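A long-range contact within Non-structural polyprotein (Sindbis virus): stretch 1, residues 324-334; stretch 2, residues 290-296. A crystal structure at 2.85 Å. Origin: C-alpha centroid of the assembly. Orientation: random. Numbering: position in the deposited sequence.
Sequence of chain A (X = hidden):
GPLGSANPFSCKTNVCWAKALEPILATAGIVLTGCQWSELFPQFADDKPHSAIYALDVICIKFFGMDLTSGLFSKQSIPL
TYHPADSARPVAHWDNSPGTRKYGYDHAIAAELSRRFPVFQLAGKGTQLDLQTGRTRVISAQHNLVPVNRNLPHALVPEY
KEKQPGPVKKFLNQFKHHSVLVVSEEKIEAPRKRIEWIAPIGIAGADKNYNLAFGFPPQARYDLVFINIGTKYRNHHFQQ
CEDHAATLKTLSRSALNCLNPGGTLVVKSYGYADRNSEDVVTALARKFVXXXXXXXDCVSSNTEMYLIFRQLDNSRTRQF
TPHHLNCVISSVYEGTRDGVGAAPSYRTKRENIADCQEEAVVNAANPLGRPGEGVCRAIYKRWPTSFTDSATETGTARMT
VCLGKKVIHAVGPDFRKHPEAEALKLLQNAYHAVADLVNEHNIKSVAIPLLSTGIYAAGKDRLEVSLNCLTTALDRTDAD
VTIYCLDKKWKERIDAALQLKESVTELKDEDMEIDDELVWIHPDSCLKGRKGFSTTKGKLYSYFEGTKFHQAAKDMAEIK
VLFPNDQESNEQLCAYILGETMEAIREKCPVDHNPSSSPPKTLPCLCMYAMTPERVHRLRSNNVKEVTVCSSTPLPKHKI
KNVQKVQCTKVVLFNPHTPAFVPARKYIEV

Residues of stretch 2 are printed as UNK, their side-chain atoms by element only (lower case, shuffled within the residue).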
# COMPACT_ATOMS: atom_id res chain seq x y z
N HIS A 324 0.44 -7.72 -0.91
CA HIS A 324 1.14 -8.65 -0.05
C HIS A 324 1.13 -8.20 1.39
O HIS A 324 0.67 -8.91 2.27
CB HIS A 324 2.58 -8.78 -0.51
CG HIS A 324 3.45 -9.53 0.45
ND1 HIS A 324 4.65 -9.04 0.90
CD2 HIS A 324 3.28 -10.72 1.07
CE1 HIS A 324 5.19 -9.90 1.74
NE2 HIS A 324 4.38 -10.93 1.86
N LEU A 325 1.64 -7.00 1.63
CA LEU A 325 1.79 -6.50 2.99
C LEU A 325 0.44 -6.44 3.70
O LEU A 325 0.34 -6.82 4.86
CB LEU A 325 2.45 -5.13 2.97
CG LEU A 325 2.96 -4.63 4.32
CD1 LEU A 325 3.89 -5.65 4.97
CD2 LEU A 325 3.67 -3.30 4.16
N ASN A 326 -0.59 -5.99 3.00
CA ASN A 326 -1.94 -5.98 3.58
C ASN A 326 -2.33 -7.36 4.06
O ASN A 326 -2.76 -7.54 5.20
CB ASN A 326 -2.97 -5.51 2.56
CG ASN A 326 -2.97 -4.01 2.37
OD1 ASN A 326 -2.06 -3.31 2.82
ND2 ASN A 326 -3.98 -3.51 1.69
N CYS A 327 -2.18 -8.35 3.19
CA CYS A 327 -2.56 -9.72 3.52
C CYS A 327 -1.81 -10.24 4.75
O CYS A 327 -2.41 -10.83 5.64
CB CYS A 327 -2.30 -10.63 2.32
SG CYS A 327 -2.86 -12.31 2.60
N VAL A 328 -0.50 -10.02 4.78
CA VAL A 328 0.35 -10.50 5.86
C VAL A 328 -0.02 -9.90 7.21
O VAL A 328 -0.35 -10.61 8.15
CB VAL A 328 1.81 -10.13 5.57
CG1 VAL A 328 2.68 -10.37 6.79
CG2 VAL A 328 2.32 -10.90 4.38
N ILE A 329 0.04 -8.58 7.30
CA ILE A 329 -0.26 -7.87 8.54
C ILE A 329 -1.64 -8.26 9.05
O ILE A 329 -1.80 -8.56 10.23
CB ILE A 329 -0.23 -6.35 8.32
CG1 ILE A 329 1.21 -5.87 8.19
CG2 ILE A 329 -0.93 -5.64 9.47
CD1 ILE A 329 1.34 -4.39 7.93
N SER A 330 -2.62 -8.26 8.16
CA SER A 330 -4.00 -8.52 8.55
C SER A 330 -4.16 -9.93 9.11
O SER A 330 -4.84 -10.16 10.12
CB SER A 330 -4.93 -8.32 7.36
OG SER A 330 -6.28 -8.38 7.79
N SER A 331 -3.52 -10.89 8.45
CA SER A 331 -3.61 -12.27 8.89
C SER A 331 -2.96 -12.43 10.26
O SER A 331 -3.48 -13.15 11.11
CB SER A 331 -2.95 -13.19 7.86
OG SER A 331 -3.65 -13.13 6.62
N VAL A 332 -1.84 -11.75 10.48
CA VAL A 332 -1.16 -11.83 11.78
C VAL A 332 -2.05 -11.29 12.90
O VAL A 332 -2.18 -11.91 13.96
CB VAL A 332 0.16 -11.04 11.77
CG1 VAL A 332 0.73 -10.99 13.17
CG2 VAL A 332 1.15 -11.66 10.81
N TYR A 333 -2.66 -10.14 12.66
CA TYR A 333 -3.55 -9.54 13.64
C TYR A 333 -4.74 -10.45 13.93
O TYR A 333 -5.32 -10.40 15.01
CB TYR A 333 -4.05 -8.18 13.15
CG TYR A 333 -3.12 -7.04 13.43
CD1 TYR A 333 -2.52 -6.90 14.68
CD2 TYR A 333 -2.85 -6.08 12.46
CE1 TYR A 333 -1.67 -5.84 14.95
CE2 TYR A 333 -2.00 -5.02 12.71
CZ TYR A 333 -1.42 -4.90 13.96
OH TYR A 333 -0.58 -3.85 14.22
N GLU A 334 -5.13 -11.25 12.94
CA GLU A 334 -6.27 -12.14 13.09
C GLU A 334 -5.85 -13.55 13.53
O GLU A 334 -6.69 -14.44 13.63
CB GLU A 334 -7.07 -12.20 11.78
CG GLU A 334 -8.16 -11.14 11.71
CD GLU A 334 -8.80 -11.05 10.34
OE1 GLU A 334 -8.08 -10.74 9.36
OE2 GLU A 334 -10.01 -11.32 10.24
N UNK A 290 12.09 -5.98 -0.95
CA UNK A 290 10.98 -6.67 -0.29
C UNK A 290 10.57 -5.93 0.98
O UNK A 290 11.37 -5.22 1.59
c UNK A 290 11.38 -8.07 0.15
n UNK A 290 9.90 -12.25 -1.20
c UNK A 290 11.85 -10.43 -0.25
n UNK A 290 12.09 -11.53 -1.17
c UNK A 290 11.54 -9.11 -0.93
n UNK A 290 11.51 -13.35 -2.43
c UNK A 290 11.17 -12.37 -1.60
N UNK A 291 9.31 -6.11 1.37
CA UNK A 291 8.89 -5.71 2.70
C UNK A 291 7.82 -6.68 3.20
O UNK A 291 6.90 -7.03 2.47
c UNK A 291 7.80 -3.91 4.10
c UNK A 291 8.38 -4.24 2.74
c UNK A 291 7.37 -3.99 1.65
N UNK A 292 7.98 -7.09 4.46
CA UNK A 292 7.07 -8.01 5.11
C UNK A 292 6.82 -7.49 6.52
O UNK A 292 7.13 -6.34 6.82
o UNK A 292 6.66 -10.37 5.52
c UNK A 292 7.65 -9.42 5.17
N UNK A 293 6.20 -8.32 7.36
CA UNK A 293 5.89 -7.95 8.74
C UNK A 293 5.98 -9.15 9.66
O UNK A 293 5.96 -10.30 9.22
c UNK A 293 4.50 -7.34 8.82
N UNK A 294 6.10 -8.87 10.95
CA UNK A 294 6.21 -9.92 11.95
C UNK A 294 5.70 -9.41 13.28
O UNK A 294 5.80 -8.22 13.58
c UNK A 294 7.65 -10.36 12.08
N UNK A 295 5.13 -10.31 14.08
CA UNK A 295 4.77 -9.97 15.45
C UNK A 295 5.41 -11.04 16.33
O UNK A 295 4.76 -11.98 16.75
n UNK A 295 -1.23 -11.40 16.83
c UNK A 295 2.84 -9.51 17.07
c UNK A 295 1.44 -8.90 17.22
c UNK A 295 -0.26 -10.69 17.40
c UNK A 295 3.25 -9.84 15.64
n UNK A 295 0.37 -9.74 16.70
n UNK A 295 0.09 -10.94 18.65
N UNK A 296 6.71 -10.87 16.62
CA UNK A 296 7.45 -11.84 17.41
C UNK A 296 7.04 -11.79 18.87
O UNK A 296 6.20 -10.98 19.23
c UNK A 296 8.91 -11.39 17.27
c UNK A 296 8.90 -10.08 16.55
c UNK A 296 7.48 -9.63 16.42

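Position 290 opens the strand. Its side chain has seven atoms: three carbons in a row, a nitrogen, then a carbon carrying two more nitrogens. That terminal group of three nitrogens around one carbon is a guanidinium. The side chain makes no contact with stretch 1. The residue is Arg 290.

Position 291 has three side-chain carbons, one of which carries the other two. A branch carbon lies near CD2 of Leu 325. Branching at CB with no further atoms means valine, so this is Val 291. Its CA-to-CB bond points sideways to the helix. CG2 of Val 291 lies 4.2 Å from CD2 of Leu 325, an apolar contact. The backbone O of Val 291 is 3.4 Å from ND1 of His 324 and sits at the edge of the imidazole, near the ring plane.

Position 292 has one carbon followed by one oxygen. The oxygen lies near CE1 of His 324 and CG1 of Val 328. A single hydroxyl on CB identifies Ser 292. OG of Ser 292 is 4.2 Å from CG1 of Val 328 and 4.1 Å from CE1 of His 324. These are packing distances, and the hydroxyl is hydrogen-bonded elsewhere in the structure. The backbone also takes part: C of Ser 292 is 3.8 Å from CD1 of Leu 325.

Position 293 has a single side-chain carbon. It points toward the helix and touches three aliphatic side chains there, those of Leu 325, Val 328 and Ile 329. The residue is Ala 293. CB of Ala 293 is 3.7 Å from CG1 of Ile 329, 4.1 Å from CG1 of Val 328 and 4.2 Å from CD1 of Leu 325. One methyl group thus meets three helix residues.

Position 294 again has one carbon. It points away from the helix and makes no contact with stretch 1. This is Ala 294. The reversal from position 293 follows the alternation of an extended strand.

Position 295 has three carbons, a nitrogen, and a carbon carrying two nitrogens. The chain ends in a second guanidinium, which reaches the C-terminal part of the helix. A terminal nitrogen lies near O of Val 332. The residue is Arg 295. CB of Arg 295 packs 3.7 Å from CG1 of Val 332. NH2 of Arg 295 donates a hydrogen bond to O of Val 332 at 3.1 Å, with an N-H...O angle of 150°. The acceptor lies at the edge of the guanidinium, near its plane. Chi3 is p, whereas chi1 and chi2 are t.

Position 296 has three carbons that close a ring onto the backbone N. It makes no contact with stretch 1. It is Pro 296.

The contact joins a helix and a strand that run nearly parallel, 7° apart, with axes 7.8 Å apart at closest approach. By nearest CA atoms, Leu 325 pairs with Ser 292, and Ile 329 with Ala 293. CB of Ala 293 sits against Leu 325, Val 328 and Ile 329. Farther along, Arg 295 packs on Val 332 and adds a hydrogen bond from NH2 to O of Val 332. The two stretches bury 425 Å², both sides summed.

Stretch 2 290-296: RVSAARP
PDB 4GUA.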